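PDB 3LZD: 2-(3-amino-3-carboxypropyl)histidine synthase from Pyrococcus horikoshii, which catalyses the first step of diphthamide biosynthesis, using a [4Fe-4S] cluster to transfer the 3-amino-3-carboxypropyl group of S-adenosyl-L-methionine to a histidine of elongation factor 2. Local coordinates for residues Thr159-Ile164 with Ile190-Gln195; Pro130-Val135 with Glu368-Ser373; Gly210-Gly215 with Leu233-Tyr238; Arg134-Glu139 with Ile164-Glu169. One frame throughout, in Å; residues are numbered along the deposited sequence.

From the N terminus, the chain leaves strand 126-130 and enters Pro130-Val135, which starts interaction 2 and, overlapping it at Arg134 and Val135, interaction 4. Interaction 4 closes first, tying the connection between the first and second sheets to the beginning of helix 167-176. Interaction 1 opens at the end of strand 154-159 and closes at Ile190-Gln195; its segments alternate with those of interaction 4, so these two loops cross and share Ile164. Interaction 3 follows in series, pairing strands 210-214 and 231-235 in the second sheet. Interaction 2 closes last, at Glu368-Ser373, bringing the C-terminal tail back toward the first sheet, and its long loop encloses interactions 1 and 3.

Interaction 1 (Thr159-Ile164 with Ile190-Gln195); sequences TTAQHI and ISWPGQ
Ile164 lays its CG2 methyl over one face of the Trp192 indole, 3.9 Å from the centroid of the six-membered ring and 14° off the ring normal, a CH-pi contact. Its other branch, with CG1 opposite the backbone N (chi1 -161°), runs past Trp192 CB at 3.7 Å and carries CD1 to the carbonyl O of Pro193, 3.5 Å away. Ala161 CB meets the same indole at its edge, 3.9 Å from Trp192 CZ3. Trp192 to Gln195 form a type II beta turn, with Gly194 at its third position; the turn faces the loop that follows strand 154-159. Thr159 and Gln195 form a single backbone bridge, in which Thr159 N donates to Gly194 O at 3.0 Å. The extended Gln195 side chain reaches across its own loop, where OE1 accepts from Ser191 N at 2.9 Å, the donor tilted 23° from the carbonyl plane, and more weakly from Trp192 N. At the other end of this amide, a water accepts from both Gln195 NE2 and Ala161 N, bridging the segments. The Gln195 side chain lies about 8 Å from the iron-sulfur cluster. Trp192 NE1 is hydrogen-bonded to Pro369 O and Thr159 OG1 to Ile214 O.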
loop_
_atom_site.group_PDB
_atom_site.type_symbol
_atom_site.label_atom_id
_atom_site.label_comp_id
_atom_site.label_asym_id
_atom_site.label_seq_id
_atom_site.Cartn_x
_atom_site.Cartn_y
_atom_site.Cartn_z
ATOM N N THR A 159 8.437 23.748 -17.847
ATOM C CA THR A 159 7.433 22.831 -18.358
ATOM C C THR A 159 7.521 21.531 -17.561
ATOM O O THR A 159 8.368 21.397 -16.678
ATOM C CB THR A 159 7.628 22.555 -19.873
ATOM O OG1 THR A 159 6.483 21.861 -20.375
ATOM C CG2 THR A 159 8.865 21.709 -20.134
ATOM N N THR A 160 6.629 20.594 -17.846
ATOM C CA THR A 160 6.632 19.302 -17.173
ATOM C C THR A 160 7.361 18.303 -18.088
ATOM O O THR A 160 7.602 18.575 -19.265
ATOM C CB THR A 160 5.201 18.767 -16.956
ATOM O OG1 THR A 160 4.528 18.730 -18.219
ATOM C CG2 THR A 160 4.419 19.639 -15.977
ATOM N N ALA A 161 7.661 17.134 -17.539
ATOM C CA ALA A 161 8.383 16.072 -18.243
ATOM C C ALA A 161 7.895 15.760 -19.647
ATOM O O ALA A 161 8.686 15.637 -20.570
ATOM C CB ALA A 161 8.349 14.786 -17.386
ATOM N N GLN A 162 6.588 15.645 -19.816
ATOM C CA GLN A 162 6.017 15.297 -21.117
ATOM C C GLN A 162 6.241 16.283 -22.262
ATOM O O GLN A 162 6.083 15.908 -23.436
ATOM C CB GLN A 162 4.516 15.029 -20.966
ATOM C CG GLN A 162 3.709 16.264 -20.637
ATOM C CD GLN A 162 2.245 15.947 -20.424
ATOM O OE1 GLN A 162 1.608 15.315 -21.263
ATOM N NE2 GLN A 162 1.704 16.391 -19.299
ATOM N N HIS A 163 6.595 17.529 -21.944
ATOM C CA HIS A 163 6.847 18.523 -22.993
ATOM C C HIS A 163 8.296 19.002 -22.987
ATOM O O HIS A 163 8.648 19.942 -23.710
ATOM C CB HIS A 163 5.929 19.740 -22.810
ATOM C CG HIS A 163 4.473 19.400 -22.812
ATOM N ND1 HIS A 163 3.873 18.711 -23.843
ATOM C CD2 HIS A 163 3.505 19.625 -21.895
ATOM C CE1 HIS A 163 2.599 18.520 -23.556
ATOM N NE2 HIS A 163 2.350 19.065 -22.380
ATOM N N ILE A 164 9.134 18.346 -22.184
ATOM C CA ILE A 164 10.537 18.740 -22.030
ATOM C C ILE A 164 11.359 18.760 -23.317
ATOM O O ILE A 164 12.222 19.619 -23.488
ATOM C CB ILE A 164 11.241 17.846 -20.945
ATOM C CG1 ILE A 164 12.517 18.528 -20.442
ATOM C CG2 ILE A 164 11.550 16.478 -21.499
ATOM C CD1 ILE A 164 12.263 19.759 -19.570
ATOM N N ILE A 190 15.391 16.564 -10.148
ATOM C CA ILE A 190 14.988 16.892 -11.525
ATOM C C ILE A 190 15.841 16.120 -12.543
ATOM O O ILE A 190 17.009 15.825 -12.281
ATOM C CB ILE A 190 15.124 18.429 -11.758
ATOM C CG1 ILE A 190 14.185 19.183 -10.793
ATOM C CG2 ILE A 190 14.841 18.790 -13.216
ATOM C CD1 ILE A 190 12.696 18.785 -10.918
ATOM N N SER A 191 15.259 15.804 -13.698
ATOM C CA SER A 191 15.946 15.051 -14.756
ATOM C C SER A 191 16.547 15.897 -15.890
ATOM O O SER A 191 17.578 15.525 -16.473
ATOM C CB SER A 191 14.984 14.024 -15.379
ATOM O OG SER A 191 14.349 13.239 -14.374
ATOM N N TRP A 192 15.901 17.015 -16.215
ATOM C CA TRP A 192 16.368 17.872 -17.297
ATOM C C TRP A 192 16.184 19.347 -16.946
ATOM O O TRP A 192 15.263 19.698 -16.225
ATOM C CB TRP A 192 15.555 17.631 -18.574
ATOM C CG TRP A 192 15.421 16.233 -19.043
ATOM C CD1 TRP A 192 16.318 15.519 -19.794
ATOM C CD2 TRP A 192 14.287 15.383 -18.856
ATOM N NE1 TRP A 192 15.800 14.273 -20.088
ATOM C CE2 TRP A 192 14.555 14.168 -19.524
ATOM C CE3 TRP A 192 13.063 15.535 -18.191
ATOM C CZ2 TRP A 192 13.646 13.110 -19.546
ATOM C CZ3 TRP A 192 12.157 14.485 -18.216
ATOM C CH2 TRP A 192 12.457 13.287 -18.892
ATOM N N PRO A 193 17.051 20.234 -17.474
ATOM C CA PRO A 193 16.907 21.666 -17.181
ATOM C C PRO A 193 15.497 22.119 -17.647
ATOM O O PRO A 193 15.011 21.674 -18.698
ATOM C CB PRO A 193 18.013 22.308 -18.020
ATOM C CG PRO A 193 19.057 21.185 -18.147
ATOM C CD PRO A 193 18.189 19.977 -18.378
ATOM N N GLY A 194 14.840 22.965 -16.857
ATOM C CA GLY A 194 13.516 23.444 -17.225
ATOM C C GLY A 194 12.328 22.611 -16.764
ATOM O O GLY A 194 11.180 23.062 -16.874
ATOM N N GLN A 195 12.582 21.405 -16.251
ATOM C CA GLN A 195 11.505 20.546 -15.774
ATOM C C GLN A 195 11.061 20.818 -14.336
ATOM O O GLN A 195 11.875 20.915 -13.419
ATOM C CB GLN A 195 11.929 19.081 -15.882
ATOM C CG GLN A 195 10.924 18.079 -15.283
ATOM C CD GLN A 195 11.583 16.757 -14.887
ATOM O OE1 GLN A 195 12.816 16.612 -14.948
ATOM N NE2 GLN A 195 10.775 15.797 -14.471
HETATM O O HOH W 1 7.759 16.811 -14.746
#

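Interaction 2 (Pro130-Val135 with Glu368-Ser373); sequences PAFARV and EPFGIS
Phe132 brings the far end of its ring against the backbone of Phe370 and Gly371, with CZ 4.0 Å from Phe370 CA and CE1 equally 4.0 Å from Gly371 N. This approach is oblique to the Phe132 ring. Phe132 CG, anti to the carbonyl carbon (chi1 -63°), directs the ring toward the other segment with CZ and CE1 leading. The two aromatic rings touch more loosely: Phe132 CE2 comes to the edge of the Phe370 ring, near its plane, 4.4 Å from CD1. At the end of strand 126-130, the ring of Pro130 presses on the carbonyl of Gly371, its CD 3.4 Å from Gly371 O, and CD also approaches Ile372 CA at 4.3 Å. No hydrogen bond joins the two segments, so van der Waals packing carries the contact. Both aromatic residues have further partners: Phe370 stacks on Trp192, and Phe132 meets the ring of His165 with the planes steeply inclined. The contact lies near the surface, away from the cluster ligands. It sits where the C-terminal tail comes alongside strand 126-130 as strand 373-375, the antiparallel edge strand of an otherwise parallel five-stranded sheet.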
loop_
_atom_site.group_PDB
_atom_site.type_symbol
_atom_site.label_atom_id
_atom_site.label_comp_id
_atom_site.label_asym_id
_atom_site.label_seq_id
_atom_site.Cartn_x
_atom_site.Cartn_y
_atom_site.Cartn_z
ATOM N N PRO A 130 10.756 7.359 -19.972
ATOM C CA PRO A 130 9.987 8.609 -19.943
ATOM C C PRO A 130 8.938 8.712 -21.061
ATOM O O PRO A 130 9.144 8.245 -22.183
ATOM C CB PRO A 130 11.061 9.692 -20.088
ATOM C CG PRO A 130 12.307 9.041 -19.606
ATOM C CD PRO A 130 12.198 7.628 -20.118
ATOM N N ALA A 131 7.817 9.348 -20.746
ATOM C CA ALA A 131 6.748 9.547 -21.714
ATOM C C ALA A 131 6.873 10.964 -22.273
ATOM O O ALA A 131 6.962 11.933 -21.522
ATOM C CB ALA A 131 5.392 9.371 -21.036
ATOM N N PHE A 132 6.880 11.076 -23.592
ATOM C CA PHE A 132 6.988 12.373 -24.245
ATOM C C PHE A 132 5.756 12.614 -25.099
ATOM O O PHE A 132 5.440 11.810 -25.975
ATOM C CB PHE A 132 8.250 12.434 -25.119
ATOM C CG PHE A 132 9.525 12.290 -24.339
ATOM C CD1 PHE A 132 10.204 11.085 -24.308
ATOM C CD2 PHE A 132 10.010 13.349 -23.578
ATOM C CE1 PHE A 132 11.344 10.935 -23.527
ATOM C CE2 PHE A 132 11.146 13.207 -22.796
ATOM C CZ PHE A 132 11.816 12.000 -22.768
ATOM N N ALA A 133 5.055 13.713 -24.832
ATOM C CA ALA A 133 3.859 14.060 -25.598
ATOM C C ALA A 133 4.303 14.628 -26.934
ATOM O O ALA A 133 5.280 15.370 -27.013
ATOM C CB ALA A 133 3.026 15.088 -24.843
ATOM N N ARG A 134 3.579 14.283 -27.986
ATOM C CA ARG A 134 3.929 14.747 -29.314
ATOM C C ARG A 134 3.658 16.228 -29.592
ATOM O O ARG A 134 4.406 16.866 -30.318
ATOM C CB ARG A 134 3.179 13.910 -30.353
ATOM C CG ARG A 134 3.679 14.095 -31.771
ATOM C CD ARG A 134 3.073 13.061 -32.691
ATOM N NE ARG A 134 3.418 11.699 -32.278
ATOM C CZ ARG A 134 4.586 11.104 -32.512
ATOM N NH1 ARG A 134 5.545 11.743 -33.169
ATOM N NH2 ARG A 134 4.794 9.863 -32.088
ATOM N N VAL A 135 2.601 16.778 -29.003
ATOM C CA VAL A 135 2.229 18.157 -29.285
ATOM C C VAL A 135 3.345 19.208 -29.391
ATOM O O VAL A 135 4.168 19.370 -28.483
ATOM C CB VAL A 135 1.175 18.664 -28.282
ATOM C CG1 VAL A 135 1.754 18.675 -26.861
ATOM C CG2 VAL A 135 0.717 20.065 -28.693
ATOM N N GLU A 368 19.599 13.705 -17.685
ATOM C CA GLU A 368 19.121 12.459 -18.242
ATOM C C GLU A 368 18.915 12.600 -19.750
ATOM O O GLU A 368 18.729 13.697 -20.263
ATOM C CB GLU A 368 17.790 12.081 -17.591
ATOM C CG GLU A 368 17.910 11.643 -16.153
ATOM C CD GLU A 368 18.827 10.447 -16.010
ATOM O OE1 GLU A 368 18.512 9.356 -16.548
ATOM O OE2 GLU A 368 19.874 10.606 -15.368
ATOM N N PRO A 369 18.966 11.483 -20.480
ATOM C CA PRO A 369 18.763 11.536 -21.924
ATOM C C PRO A 369 17.290 11.770 -22.265
ATOM O O PRO A 369 16.421 11.698 -21.401
ATOM C CB PRO A 369 19.222 10.159 -22.388
ATOM C CG PRO A 369 18.901 9.286 -21.210
ATOM C CD PRO A 369 19.396 10.138 -20.058
ATOM N N PHE A 370 17.020 12.076 -23.528
ATOM C CA PHE A 370 15.650 12.251 -23.972
ATOM C C PHE A 370 15.379 10.923 -24.659
ATOM O O PHE A 370 15.396 10.809 -25.880
ATOM C CB PHE A 370 15.547 13.432 -24.935
ATOM C CG PHE A 370 15.877 14.745 -24.293
ATOM C CD1 PHE A 370 14.950 15.389 -23.486
ATOM C CD2 PHE A 370 17.138 15.315 -24.450
ATOM C CE1 PHE A 370 15.272 16.587 -22.841
ATOM C CE2 PHE A 370 17.476 16.512 -23.808
ATOM C CZ PHE A 370 16.540 17.150 -23.003
ATOM N N GLY A 371 15.161 9.915 -23.821
ATOM C CA GLY A 371 14.923 8.564 -24.278
ATOM C C GLY A 371 15.102 7.692 -23.044
ATOM O O GLY A 371 15.070 8.198 -21.916
ATOM N N ILE A 372 15.316 6.398 -23.217
ATOM C CA ILE A 372 15.460 5.575 -22.030
ATOM C C ILE A 372 16.806 5.747 -21.365
ATOM O O ILE A 372 17.767 6.208 -21.978
ATOM C CB ILE A 372 15.208 4.091 -22.331
ATOM C CG1 ILE A 372 16.315 3.524 -23.218
ATOM C CG2 ILE A 372 13.864 3.948 -23.014
ATOM C CD1 ILE A 372 16.108 2.067 -23.550
ATOM N N SER A 373 16.859 5.433 -20.079
ATOM C CA SER A 373 18.106 5.536 -19.334
ATOM C C SER A 373 18.182 4.292 -18.466
ATOM O O SER A 373 17.155 3.687 -18.157
ATOM C CB SER A 373 18.106 6.766 -18.428
ATOM O OG SER A 373 17.138 6.614 -17.404
#

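Interaction 3 (Gly210-Gly215 with Leu233-Tyr238); sequences GILFIG and LAIDPY
Phe213 sits between two backbone hydrogen bonds to the neighbouring strand, its N donating to Leu233 O and its O accepting from Ile235 N, both at 2.7 Å. These strands, 210-214 and 231-235, are the parallel pair of a beta-alpha-beta unit whose crossover is helix 219-228, within a mixed five-stranded sheet; the short segments diverge by 20°. Leu233 N to Ile211 O and Gly215 N to Ile235 O complete the four bonds. The first two bonds from the start of the pair are nearly straight, at 172° and 173° at the hydrogen, whereas the last, at Gly215, brings its donor in above the carbonyl plane.

The tightly packed part is the sheet itself and the residues just past it. On one face, Leu212 CD1 meets Ile235 CD1 at 3.9 Å, the two side chains crossing at a slant, and comes within 4.3 Å of Leu233 CD2. On the other face Ala234 CB touches the edge of the Phe213 ring at CD2, and this ring also packs against His220, Pro221 and Leu224 of the crossover helix. Buried Pro237 extends the packing, its CD 3.7 Å from Gly215 CA, though it comes no nearer than 4.4 Å to Ile214 CG2.

The loose side lies at partly exposed Asp236 and at Tyr238, which is exposed and does not touch the opposing strand. Here the chain is shaped by an Asx turn: Asp236 OD2, which also accepts from Thr239 N, takes the Tyr238 N-H at an N-to-OD2 distance of 2.7 Å, met nearly end-on to its C-O bond.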
loop_
_atom_site.group_PDB
_atom_site.type_symbol
_atom_site.label_atom_id
_atom_site.label_comp_id
_atom_site.label_asym_id
_atom_site.label_seq_id
_atom_site.Cartn_x
_atom_site.Cartn_y
_atom_site.Cartn_z
ATOM N N GLY A 210 9.779 37.324 -15.088
ATOM C CA GLY A 210 8.540 36.585 -14.940
ATOM C C GLY A 210 8.777 35.140 -15.354
ATOM O O GLY A 210 9.821 34.816 -15.933
ATOM N N ILE A 211 7.815 34.272 -15.068
ATOM C CA ILE A 211 7.955 32.855 -15.407
ATOM C C ILE A 211 6.894 32.384 -16.398
ATOM O O ILE A 211 5.706 32.667 -16.226
ATOM C CB ILE A 211 7.837 31.957 -14.137
ATOM C CG1 ILE A 211 8.961 32.296 -13.140
ATOM C CG2 ILE A 211 7.898 30.467 -14.543
ATOM C CD1 ILE A 211 8.787 31.667 -11.752
ATOM N N LEU A 212 7.322 31.682 -17.445
ATOM C CA LEU A 212 6.372 31.115 -18.400
ATOM C C LEU A 212 6.267 29.607 -18.128
ATOM O O LEU A 212 7.292 28.912 -18.038
ATOM C CB LEU A 212 6.835 31.317 -19.840
ATOM C CG LEU A 212 6.084 30.559 -20.961
ATOM C CD1 LEU A 212 4.611 30.956 -21.054
ATOM C CD2 LEU A 212 6.767 30.868 -22.247
ATOM N N PHE A 213 5.043 29.107 -17.952
ATOM C CA PHE A 213 4.844 27.674 -17.757
ATOM C C PHE A 213 4.104 27.121 -18.976
ATOM O O PHE A 213 3.037 27.623 -19.358
ATOM C CB PHE A 213 4.026 27.371 -16.491
ATOM C CG PHE A 213 3.645 25.913 -16.356
ATOM C CD1 PHE A 213 4.577 24.968 -15.921
ATOM C CD2 PHE A 213 2.373 25.477 -16.727
ATOM C CE1 PHE A 213 4.248 23.607 -15.857
ATOM C CE2 PHE A 213 2.029 24.123 -16.672
ATOM C CZ PHE A 213 2.975 23.179 -16.232
ATOM N N ILE A 214 4.679 26.095 -19.598
ATOM C CA ILE A 214 4.056 25.458 -20.758
ATOM C C ILE A 214 3.460 24.125 -20.322
ATOM O O ILE A 214 4.191 23.202 -19.954
ATOM C CB ILE A 214 5.075 25.172 -21.877
ATOM C CG1 ILE A 214 5.760 26.465 -22.301
ATOM C CG2 ILE A 214 4.360 24.512 -23.067
ATOM C CD1 ILE A 214 6.825 26.272 -23.369
ATOM N N GLY A 215 2.136 24.029 -20.350
ATOM C CA GLY A 215 1.480 22.795 -19.958
ATOM C C GLY A 215 0.015 22.970 -19.607
ATOM O O GLY A 215 -0.518 24.076 -19.636
ATOM N N LEU A 233 2.835 32.973 -15.942
ATOM C CA LEU A 233 1.922 32.901 -17.068
ATOM C C LEU A 233 1.973 31.441 -17.557
ATOM O O LEU A 233 3.039 30.932 -17.928
ATOM C CB LEU A 233 2.376 33.831 -18.191
ATOM C CG LEU A 233 1.598 33.682 -19.504
ATOM C CD1 LEU A 233 0.132 34.115 -19.290
ATOM C CD2 LEU A 233 2.242 34.552 -20.581
ATOM N N ALA A 234 0.829 30.769 -17.528
ATOM C CA ALA A 234 0.743 29.388 -17.974
ATOM C C ALA A 234 0.073 29.341 -19.344
ATOM O O ALA A 234 -0.928 30.018 -19.575
ATOM C CB ALA A 234 -0.062 28.572 -16.970
ATOM N N ILE A 235 0.627 28.556 -20.255
ATOM C CA ILE A 235 0.044 28.411 -21.585
ATOM C C ILE A 235 -0.126 26.933 -21.910
ATOM O O ILE A 235 0.851 26.169 -21.913
ATOM C CB ILE A 235 0.922 29.073 -22.658
ATOM C CG1 ILE A 235 0.841 30.604 -22.510
ATOM C CG2 ILE A 235 0.466 28.637 -24.041
ATOM C CD1 ILE A 235 1.672 31.387 -23.511
ATOM N N ASP A 236 -1.377 26.537 -22.159
ATOM C CA ASP A 236 -1.733 25.159 -22.495
ATOM C C ASP A 236 -1.411 24.956 -23.979
ATOM O O ASP A 236 -1.954 25.645 -24.837
ATOM C CB ASP A 236 -3.227 24.945 -22.216
ATOM C CG ASP A 236 -3.704 23.521 -22.518
ATOM O OD1 ASP A 236 -4.435 22.968 -21.672
ATOM O OD2 ASP A 236 -3.378 22.967 -23.596
ATOM N N PRO A 237 -0.516 24.005 -24.297
ATOM C CA PRO A 237 -0.140 23.746 -25.690
ATOM C C PRO A 237 -1.236 23.155 -26.574
ATOM O O PRO A 237 -1.169 23.248 -27.793
ATOM C CB PRO A 237 1.068 22.822 -25.552
ATOM C CG PRO A 237 0.715 22.021 -24.316
ATOM C CD PRO A 237 0.183 23.086 -23.376
ATOM N N TYR A 238 -2.244 22.553 -25.965
ATOM C CA TYR A 238 -3.332 21.966 -26.729
ATOM C C TYR A 238 -4.447 22.957 -27.061
ATOM O O TYR A 238 -4.872 23.057 -28.206
ATOM C CB TYR A 238 -3.933 20.776 -25.981
ATOM C CG TYR A 238 -2.973 19.637 -25.749
ATOM C CD1 TYR A 238 -2.176 19.588 -24.601
ATOM C CD2 TYR A 238 -2.878 18.592 -26.664
ATOM C CE1 TYR A 238 -1.313 18.521 -24.376
ATOM C CE2 TYR A 238 -2.026 17.525 -26.453
ATOM C CZ TYR A 238 -1.246 17.496 -25.309
ATOM O OH TYR A 238 -0.379 16.451 -25.114
#

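Interaction 4 (Arg134-Glu139 with Ile164-Glu169); sequences RVSVVE and IHQLKE
The two backbones come closest between Val137 and Gln166, CA to CA 6.7 Å, and between Val138 and Glu169 at 7.0 Å, near the beginnings of helices 138-143 and 167-176. Gln166 carries the contact: its chain bends at chi2 (-86°), placing the amide beside the backbone of Val135 to Val137. OE1 accepts from Val137 N at 2.9 Å, with the donor 45° out of the carbonyl plane, and it also lies 3.2 Å from Ser136 CA. The amide carbon CD approaches Val135 O at 3.5 Å. Val137 and Gln166 run past one another in opposite directions, CG1 of the valine 3.8 Å from CB of the glutamine. Strand 154-159 lies between the two helices in the chain, and the contact brings their N-terminal parts together in this alpha/beta domain. Val138 and the exposed Glu169 cross at about a right angle, Val138 CG2 touching Glu169 CG at 3.7 Å. A water donates to Arg134 O, is hydrogen-bonded to His165 NE2 in the plane of its ring, and weakly accepts from Gln166 NE2. Gln166 CG lies over one face of that imidazole, whose ring also meets Phe132 and His39.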
loop_
_atom_site.group_PDB
_atom_site.type_symbol
_atom_site.label_atom_id
_atom_site.label_comp_id
_atom_site.label_asym_id
_atom_site.label_seq_id
_atom_site.Cartn_x
_atom_site.Cartn_y
_atom_site.Cartn_z
ATOM N N ARG A 134 3.579 14.283 -27.986
ATOM C CA ARG A 134 3.929 14.747 -29.314
ATOM C C ARG A 134 3.658 16.228 -29.592
ATOM O O ARG A 134 4.406 16.866 -30.318
ATOM C CB ARG A 134 3.179 13.910 -30.353
ATOM C CG ARG A 134 3.679 14.095 -31.771
ATOM C CD ARG A 134 3.073 13.061 -32.691
ATOM N NE ARG A 134 3.418 11.699 -32.278
ATOM C CZ ARG A 134 4.586 11.104 -32.512
ATOM N NH1 ARG A 134 5.545 11.743 -33.169
ATOM N NH2 ARG A 134 4.794 9.863 -32.088
ATOM N N VAL A 135 2.601 16.778 -29.003
ATOM C CA VAL A 135 2.229 18.157 -29.285
ATOM C C VAL A 135 3.345 19.208 -29.391
ATOM O O VAL A 135 4.168 19.370 -28.483
ATOM C CB VAL A 135 1.175 18.664 -28.282
ATOM C CG1 VAL A 135 1.754 18.675 -26.861
ATOM C CG2 VAL A 135 0.717 20.065 -28.693
ATOM N N SER A 136 3.365 19.920 -30.517
ATOM C CA SER A 136 4.343 20.994 -30.721
ATOM C C SER A 136 3.834 22.193 -29.922
ATOM O O SER A 136 2.668 22.551 -30.030
ATOM C CB SER A 136 4.422 21.370 -32.193
ATOM O OG SER A 136 5.169 22.560 -32.347
ATOM N N VAL A 137 4.692 22.821 -29.132
ATOM C CA VAL A 137 4.235 23.944 -28.318
ATOM C C VAL A 137 4.345 25.351 -28.935
ATOM O O VAL A 137 3.707 26.289 -28.458
ATOM C CB VAL A 137 4.980 23.975 -26.953
ATOM C CG1 VAL A 137 4.995 22.576 -26.336
ATOM C CG2 VAL A 137 6.397 24.519 -27.136
ATOM N N VAL A 138 5.137 25.501 -29.987
ATOM C CA VAL A 138 5.327 26.818 -30.580
ATOM C C VAL A 138 4.063 27.576 -30.995
ATOM O O VAL A 138 3.893 28.732 -30.620
ATOM C CB VAL A 138 6.297 26.745 -31.764
ATOM C CG1 VAL A 138 6.518 28.138 -32.340
ATOM C CG2 VAL A 138 7.621 26.156 -31.293
ATOM N N GLU A 139 3.175 26.937 -31.746
ATOM C CA GLU A 139 1.944 27.604 -32.174
ATOM C C GLU A 139 1.222 28.266 -30.997
ATOM O O GLU A 139 0.772 29.405 -31.101
ATOM C CB GLU A 139 1.005 26.612 -32.867
ATOM N N ILE A 164 9.134 18.346 -22.184
ATOM C CA ILE A 164 10.537 18.740 -22.030
ATOM C C ILE A 164 11.359 18.760 -23.317
ATOM O O ILE A 164 12.222 19.619 -23.488
ATOM C CB ILE A 164 11.241 17.846 -20.945
ATOM C CG1 ILE A 164 12.517 18.528 -20.442
ATOM C CG2 ILE A 164 11.550 16.478 -21.499
ATOM C CD1 ILE A 164 12.263 19.759 -19.570
ATOM N N HIS A 165 11.087 17.833 -24.226
ATOM C CA HIS A 165 11.810 17.786 -25.487
ATOM C C HIS A 165 11.453 19.003 -26.322
ATOM O O HIS A 165 12.168 19.340 -27.246
ATOM C CB HIS A 165 11.453 16.519 -26.267
ATOM C CG HIS A 165 9.982 16.352 -26.501
ATOM N ND1 HIS A 165 9.071 16.283 -25.469
ATOM C CD2 HIS A 165 9.264 16.249 -27.646
ATOM C CE1 HIS A 165 7.854 16.143 -25.966
ATOM N NE2 HIS A 165 7.943 16.120 -27.285
ATOM N N GLN A 166 10.349 19.665 -25.986
ATOM C CA GLN A 166 9.918 20.844 -26.732
ATOM C C GLN A 166 10.510 22.160 -26.220
ATOM O O GLN A 166 10.326 23.206 -26.838
ATOM C CB GLN A 166 8.389 20.939 -26.711
ATOM C CG GLN A 166 7.666 19.877 -27.533
ATOM C CD GLN A 166 7.514 20.255 -28.991
ATOM O OE1 GLN A 166 7.194 21.404 -29.318
ATOM N NE2 GLN A 166 7.716 19.288 -29.876
ATOM N N LEU A 167 11.241 22.111 -25.111
ATOM C CA LEU A 167 11.823 23.320 -24.537
ATOM C C LEU A 167 12.834 24.020 -25.449
ATOM O O LEU A 167 12.902 25.254 -25.470
ATOM C CB LEU A 167 12.465 22.996 -23.193
ATOM C CG LEU A 167 12.278 24.035 -22.098
ATOM C CD1 LEU A 167 10.791 24.339 -21.928
ATOM C CD2 LEU A 167 12.869 23.511 -20.791
ATOM N N LYS A 168 13.613 23.248 -26.202
ATOM C CA LYS A 168 14.597 23.829 -27.122
ATOM C C LYS A 168 13.901 24.702 -28.171
ATOM O O LYS A 168 14.363 25.801 -28.480
ATOM C CB LYS A 168 15.405 22.730 -27.834
ATOM N N GLU A 169 12.791 24.204 -28.708
ATOM C CA GLU A 169 12.028 24.925 -29.716
ATOM C C GLU A 169 11.384 26.173 -29.114
ATOM O O GLU A 169 11.398 27.245 -29.715
ATOM C CB GLU A 169 10.942 24.025 -30.294
ATOM C CG GLU A 169 10.700 24.253 -31.771
ATOM C CD GLU A 169 10.812 22.972 -32.570
ATOM O OE1 GLU A 169 11.730 22.173 -32.280
ATOM O OE2 GLU A 169 9.988 22.772 -33.489
HETATM O O HOH W 2 7.195 16.268 -30.021
#